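Long-range contacts in Glyoxalase/bleomycin resistance protein/dioxygenase (Nostoc punctiforme PCC 73102, PDB 3KOL), which binds a divalent metal, cobalt in this crystal, and belongs to the glyoxalase/bleomycin resistance/dioxygenase superfamily, whose members are generally assigned lyase or dioxygenase activity: residues 18-23 and 71-76; 43-48 and 63-68. All coordinates share one frame; numbering follows the deposited sequence.

Interaction 1: 18-23 and 71-76. With CO (cobalt (II) ion), chain C.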
loop_
_atom_site.group_PDB
_atom_site.type_symbol
_atom_site.label_atom_id
_atom_site.label_comp_id
_atom_site.label_asym_id
_atom_site.label_seq_id
_atom_site.Cartn_x
_atom_site.Cartn_y
_atom_site.Cartn_z
ATOM N N ARG A 18 -8.798 11.502 -3.159
ATOM C CA ARG A 18 -8.530 11.469 -4.597
ATOM C C ARG A 18 -7.555 10.433 -5.141
ATOM O O ARG A 18 -7.653 10.043 -6.307
ATOM C CB ARG A 18 -8.073 12.858 -5.053
ATOM C CG ARG A 18 -6.975 13.424 -4.183
ATOM C CD ARG A 18 -6.309 14.656 -4.771
ATOM N NE ARG A 18 -7.228 15.754 -5.019
ATOM C CZ ARG A 18 -6.860 17.032 -5.057
ATOM N NH1 ARG A 18 -5.591 17.367 -4.854
ATOM N NH2 ARG A 18 -7.756 17.973 -5.318
ATOM N N LYS A 19 -6.610 10.001 -4.318
ATOM C CA LYS A 19 -5.639 9.011 -4.765
ATOM C C LYS A 19 -4.824 8.490 -3.598
ATOM O O LYS A 19 -4.924 8.995 -2.479
ATOM C CB LYS A 19 -4.684 9.638 -5.785
ATOM C CG LYS A 19 -3.771 10.700 -5.184
ATOM C CD LYS A 19 -2.878 11.353 -6.231
ATOM C CE LYS A 19 -1.869 12.282 -5.569
ATOM N NZ LYS A 19 -0.968 12.948 -6.551
ATOM N N VAL A 20 -4.039 7.452 -3.867
ATOM C CA VAL A 20 -3.143 6.895 -2.868
ATOM C C VAL A 20 -1.892 7.719 -3.116
ATOM O O VAL A 20 -1.310 7.655 -4.200
ATOM C CB VAL A 20 -2.827 5.407 -3.134
ATOM C CG1 VAL A 20 -1.624 4.977 -2.293
ATOM C CG2 VAL A 20 -4.044 4.545 -2.789
ATOM N N HIS A 21 -1.491 8.505 -2.126
ATOM C CA HIS A 21 -0.323 9.362 -2.264
ATOM C C HIS A 21 0.964 8.568 -2.077
ATOM O O HIS A 21 1.916 8.737 -2.839
ATOM C CB HIS A 21 -0.411 10.518 -1.263
ATOM C CG HIS A 21 0.676 11.537 -1.423
ATOM N ND1 HIS A 21 1.934 11.371 -0.891
ATOM C CD2 HIS A 21 0.696 12.724 -2.078
ATOM C CE1 HIS A 21 2.686 12.411 -1.211
ATOM N NE2 HIS A 21 1.959 13.245 -1.932
ATOM N N HIS A 22 0.991 7.702 -1.069
ATOM C CA HIS A 22 2.155 6.861 -0.827
ATOM C C HIS A 22 1.854 5.698 0.107
ATOM O O HIS A 22 0.878 5.725 0.854
ATOM C CB HIS A 22 3.336 7.678 -0.264
ATOM C CG HIS A 22 3.082 8.319 1.070
ATOM N ND1 HIS A 22 2.563 9.591 1.197
ATOM C CD2 HIS A 22 3.337 7.892 2.329
ATOM C CE1 HIS A 22 2.517 9.921 2.476
ATOM N NE2 HIS A 22 2.980 8.908 3.184
ATOM N N ILE A 23 2.669 4.651 0.011
ATOM C CA ILE A 23 2.553 3.506 0.903
ATOM C C ILE A 23 3.933 3.463 1.544
ATOM O O ILE A 23 4.949 3.523 0.849
ATOM C CB ILE A 23 2.275 2.181 0.160
ATOM C CG1 ILE A 23 2.268 1.029 1.170
ATOM C CG2 ILE A 23 3.311 1.943 -0.915
ATOM C CD1 ILE A 23 1.811 -0.282 0.599
ATOM N N ASP A 71 3.320 6.951 -12.726
ATOM C CA ASP A 71 2.083 7.711 -12.559
ATOM C C ASP A 71 2.109 8.560 -11.278
ATOM O O ASP A 71 1.116 9.198 -10.922
ATOM C CB ASP A 71 0.870 6.772 -12.567
ATOM C CG ASP A 71 0.854 5.831 -11.390
ATOM O OD1 ASP A 71 1.898 5.699 -10.725
ATOM O OD2 ASP A 71 -0.202 5.216 -11.137
ATOM N N GLY A 72 3.246 8.560 -10.584
ATOM C CA GLY A 72 3.377 9.382 -9.391
ATOM C C GLY A 72 3.219 8.784 -8.001
ATOM O O GLY A 72 3.544 9.450 -7.020
ATOM N N THR A 73 2.721 7.558 -7.891
ATOM C CA THR A 73 2.561 6.940 -6.573
ATOM C C THR A 73 3.928 6.730 -5.936
ATOM O O THR A 73 4.865 6.244 -6.580
ATOM C CB THR A 73 1.838 5.582 -6.661
ATOM O OG1 THR A 73 0.596 5.748 -7.348
ATOM C CG2 THR A 73 1.554 5.035 -5.265
ATOM N N ILE A 74 4.035 7.084 -4.661
ATOM C CA ILE A 74 5.293 6.968 -3.944
ATOM C C ILE A 74 5.381 5.786 -2.996
ATOM O O ILE A 74 4.413 5.437 -2.318
ATOM C CB ILE A 74 5.575 8.245 -3.119
ATOM C CG1 ILE A 74 5.645 9.454 -4.052
ATOM C CG2 ILE A 74 6.889 8.088 -2.346
ATOM C CD1 ILE A 74 5.654 10.799 -3.331
ATOM N N LEU A 75 6.559 5.174 -2.957
ATOM C CA LEU A 75 6.839 4.069 -2.048
ATOM C C LEU A 75 7.910 4.628 -1.119
ATOM O O LEU A 75 9.023 4.924 -1.559
ATOM C CB LEU A 75 7.400 2.854 -2.800
ATOM C CG LEU A 75 7.870 1.692 -1.916
ATOM C CD1 LEU A 75 6.677 1.100 -1.179
ATOM C CD2 LEU A 75 8.551 0.618 -2.771
ATOM N N ASP A 76 7.566 4.811 0.150
ATOM C CA ASP A 76 8.519 5.330 1.127
ATOM C C ASP A 76 9.133 4.178 1.890
ATOM O O ASP A 76 8.425 3.280 2.341
ATOM C CB ASP A 76 7.850 6.252 2.161
ATOM C CG ASP A 76 7.389 7.569 1.579
ATOM O OD1 ASP A 76 8.033 8.075 0.636
ATOM O OD2 ASP A 76 6.387 8.115 2.094
HETATM CO CO CO C . 3.375 9.219 5.335
HETATM O O HOH W 1 -0.951 7.624 -6.843
HETATM O O HOH W 2 1.838 10.388 -4.941
HETATM O O HOH W 3 5.565 9.067 5.092
HETATM O O HOH W 4 3.736 11.390 5.040
HETATM O O HOH W 5 4.081 9.811 7.149
#

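Interaction 2: 43-48 and 63-68. With CO (cobalt (II) ion), chain B.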
loop_
_atom_site.group_PDB
_atom_site.type_symbol
_atom_site.label_atom_id
_atom_site.label_comp_id
_atom_site.label_asym_id
_atom_site.label_seq_id
_atom_site.Cartn_x
_atom_site.Cartn_y
_atom_site.Cartn_z
ATOM N N LEU A 43 12.086 0.697 -9.915
ATOM C CA LEU A 43 11.343 1.902 -9.538
ATOM C C LEU A 43 12.292 3.098 -9.472
ATOM O O LEU A 43 13.390 3.012 -8.915
ATOM C CB LEU A 43 10.633 1.714 -8.191
ATOM C CG LEU A 43 9.559 0.618 -8.176
ATOM C CD1 LEU A 43 9.000 0.457 -6.765
ATOM C CD2 LEU A 43 8.440 0.981 -9.152
ATOM N N HIS A 44 11.870 4.215 -10.056
ATOM C CA HIS A 44 12.699 5.414 -10.069
ATOM C C HIS A 44 12.782 6.038 -8.680
ATOM O O HIS A 44 11.777 6.168 -7.981
ATOM C CB HIS A 44 12.148 6.434 -11.064
ATOM C CG HIS A 44 13.122 7.522 -11.401
ATOM N ND1 HIS A 44 14.341 7.268 -11.993
ATOM C CD2 HIS A 44 13.073 8.861 -11.201
ATOM C CE1 HIS A 44 15.002 8.402 -12.141
ATOM N NE2 HIS A 44 14.256 9.384 -11.669
ATOM N N GLU A 45 13.987 6.429 -8.285
ATOM C CA GLU A 45 14.191 7.014 -6.970
ATOM C C GLU A 45 14.125 8.539 -6.997
ATOM O O GLU A 45 14.521 9.168 -7.975
ATOM C CB GLU A 45 15.548 6.557 -6.434
ATOM C CG GLU A 45 15.941 7.135 -5.091
ATOM C CD GLU A 45 17.177 6.466 -4.529
ATOM O OE1 GLU A 45 18.125 6.221 -5.309
ATOM O OE2 GLU A 45 17.200 6.187 -3.311
ATOM N N LEU A 46 13.596 9.130 -5.932
ATOM C CA LEU A 46 13.531 10.584 -5.836
ATOM C C LEU A 46 14.822 11.054 -5.175
ATOM O O LEU A 46 15.290 10.446 -4.212
ATOM C CB LEU A 46 12.344 11.028 -4.974
ATOM C CG LEU A 46 10.936 10.656 -5.436
ATOM C CD1 LEU A 46 9.911 11.200 -4.448
ATOM C CD2 LEU A 46 10.694 11.232 -6.817
ATOM N N THR A 47 15.409 12.123 -5.695
ATOM C CA THR A 47 16.638 12.638 -5.109
ATOM C C THR A 47 16.285 13.564 -3.950
ATOM O O THR A 47 15.154 14.039 -3.852
ATOM C CB THR A 47 17.482 13.388 -6.154
ATOM O OG1 THR A 47 16.650 14.302 -6.879
ATOM C CG2 THR A 47 18.117 12.391 -7.126
ATOM N N ASP A 48 17.252 13.813 -3.073
ATOM C CA ASP A 48 17.028 14.649 -1.897
ATOM C C ASP A 48 16.387 16.007 -2.166
ATOM O O ASP A 48 15.675 16.538 -1.313
ATOM C CB ASP A 48 18.341 14.845 -1.135
ATOM C CG ASP A 48 19.432 15.446 -1.997
ATOM O OD1 ASP A 48 19.878 14.774 -2.953
ATOM O OD2 ASP A 48 19.843 16.593 -1.719
ATOM N N LYS A 63 18.373 7.565 5.774
ATOM C CA LYS A 63 17.461 7.031 6.782
ATOM C C LYS A 63 16.113 6.746 6.127
ATOM O O LYS A 63 15.341 5.908 6.592
ATOM C CB LYS A 63 17.279 8.046 7.911
ATOM C CG LYS A 63 16.435 7.550 9.068
ATOM C CD LYS A 63 17.086 6.357 9.752
ATOM C CE LYS A 63 16.292 5.925 10.974
ATOM N NZ LYS A 63 16.896 4.732 11.628
ATOM N N VAL A 64 15.840 7.465 5.046
ATOM C CA VAL A 64 14.601 7.313 4.304
ATOM C C VAL A 64 14.901 7.330 2.811
ATOM O O VAL A 64 15.815 8.025 2.363
ATOM C CB VAL A 64 13.621 8.462 4.626
ATOM C CG1 VAL A 64 12.366 8.340 3.771
ATOM C CG2 VAL A 64 13.255 8.431 6.100
ATOM N N ALA A 65 14.134 6.557 2.049
ATOM C CA ALA A 65 14.289 6.503 0.603
ATOM C C ALA A 65 12.892 6.583 -0.004
ATOM O O ALA A 65 11.937 6.045 0.554
ATOM C CB ALA A 65 14.976 5.204 0.189
ATOM N N ASN A 66 12.777 7.269 -1.136
ATOM C CA ASN A 66 11.500 7.430 -1.818
ATOM C C ASN A 66 11.631 6.955 -3.260
ATOM O O ASN A 66 12.534 7.382 -3.978
ATOM C CB ASN A 66 11.082 8.908 -1.831
ATOM C CG ASN A 66 10.483 9.377 -0.511
ATOM O OD1 ASN A 66 10.864 8.924 0.563
ATOM N ND2 ASN A 66 9.548 10.317 -0.595
ATOM N N PHE A 67 10.730 6.073 -3.673
ATOM C CA PHE A 67 10.703 5.556 -5.037
ATOM C C PHE A 67 9.330 5.884 -5.580
ATOM O O PHE A 67 8.383 6.062 -4.810
ATOM C CB PHE A 67 10.938 4.043 -5.049
ATOM C CG PHE A 67 12.334 3.653 -4.665
ATOM C CD1 PHE A 67 13.354 3.658 -5.609
ATOM C CD2 PHE A 67 12.644 3.344 -3.344
ATOM C CE1 PHE A 67 14.667 3.362 -5.243
ATOM C CE2 PHE A 67 13.949 3.049 -2.969
ATOM C CZ PHE A 67 14.964 3.059 -3.921
ATOM N N ILE A 68 9.211 5.985 -6.896
ATOM C CA ILE A 68 7.925 6.313 -7.498
ATOM C C ILE A 68 7.617 5.506 -8.747
ATOM O O ILE A 68 8.521 5.033 -9.436
ATOM C CB ILE A 68 7.868 7.781 -7.923
ATOM C CG1 ILE A 68 8.936 8.046 -8.988
ATOM C CG2 ILE A 68 8.076 8.677 -6.726
ATOM C CD1 ILE A 68 8.694 9.279 -9.815
HETATM CO CO CO B . 14.827 11.358 -11.379
HETATM O O HOH W 6 9.587 4.204 -11.722
HETATM O O HOH W 7 14.647 9.023 -1.897
HETATM O O HOH W 8 15.577 11.574 -13.245
HETATM O O HOH W 9 15.218 13.403 -11.133
#

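Interaction 1: 18-23 and 71-76
His22 and Ile74 face each other in a parallel pair joining strands 17-27 and 74-79, the first and last strands of a beta-alpha-beta-beta-beta unit of the vicinal oxygen chelate fold. Three bonds stitch the backbones: Ile74 N gives to His21 O, Ile23 N to Ile74 O at 3.0 Å, and Asp76 N to Ile23 O. Packing is tight on the face of Ile23 and Leu75, where two branched aliphatics lie side by side and Ile23 CG2 presses to 3.5 Å from Leu75 CD1. Before the strand begins, at 71-73, the chain draws away from 18-21 and water bridges the two. One molecule donates to Val20 O and hydrogen-bonds Thr73 OG1, a place suited to a hydroxyl; a second donates to His21 O and Gly72 O. Gly72 has phi 100°, where a CB would press on the carbonyl O of Asp71. The other face carries the metal. His22 CG sits between the backbone N and the carbonyl carbon (chi1 63°), and its NE2 binds cobalt at 2.2 Å, with His99 and Glu147 of the second subunit and three waters completing the site. Asp76 OD2 lies obliquely 3.1 Å from His22 CD2 and accepts a long 3.3 Å bond from a cobalt-bound water. A second grip should restrain the ring's rotation: at its edge, in plane, His22 ND1 donates to His21 ND1 at 2.8 Å and 172°.

Interaction 2: 43-48 and 63-68
A short antiparallel pairing at the edge of the four-stranded sheet joins 44-45, one of the two outermost strands within this chain, to strand 64-68. His44 and Ile68 form a hydrogen-bonded pair, in which Ile68 N reaches His44 O at 2.8 Å; Glu45 and Phe67 follow as a non-hydrogen-bonded pair, and Leu46 N then gives a straight bond (173°) to Asn66 O. Water extends the pairing at both ends: one molecule accepts from His44 N and donates to Ile68 O, the other accepts from Asn66 N and donates to Leu46 O.

On the face of Glu45 and Phe67, the aromatic ring takes Leu43 O at its edge, 3.4 Å from Phe67 CD1, while Glu45 CB comes obliquely to 3.5 Å from Phe67 CE1. With Glu45 CG anti to the backbone N (chi1 177°) and the chain extended beyond it, the methylenes pass by the ring and the carboxylate reaches Arg34 of helix 30-40 in a salt bridge. A long acid suits this place, since its methylenes pack against the CD1-CE1 side of the ring and its charge ends on the helix.

On the face of His44 and Ile68, Leu46 points in towards strand 64-68 and crosses Ile68 at about a right angle, with Leu46 CD2 3.7 Å from Ile68 CG2. The exposed His44 imidazole binds a separate cobalt ion through NE2 at 2.1 Å, with two waters. Apolar branches and paired amides thus fasten the edge strand, while an exposed imidazole nitrogen can take up metal, perhaps only as a surface site in the crystal.

Interactions 1 and 2 lie on one sheet, with centres 12 Å apart, and are joined by the neighbouring antiparallel strands 64-68 and 74-79. A probable hydrogen bond from Leu75 N to Phe67 O, 2.7 Å, links them directly, and Ile68 CB packs 3.6 Å from Thr73 O. The order across the sheet is 17-27, 74-79, 64-68, 44-45, so interaction 1 joins the first two strands and interaction 2 the last two. The cobalt of interaction 1 sits at the subunit interface with protein ligands from both chains, whereas that of interaction 2 is on the exposed edge strand. The Asn66 side chain of interaction 2 touches Ile74 and is about 9 Å from the interface cobalt held by His22.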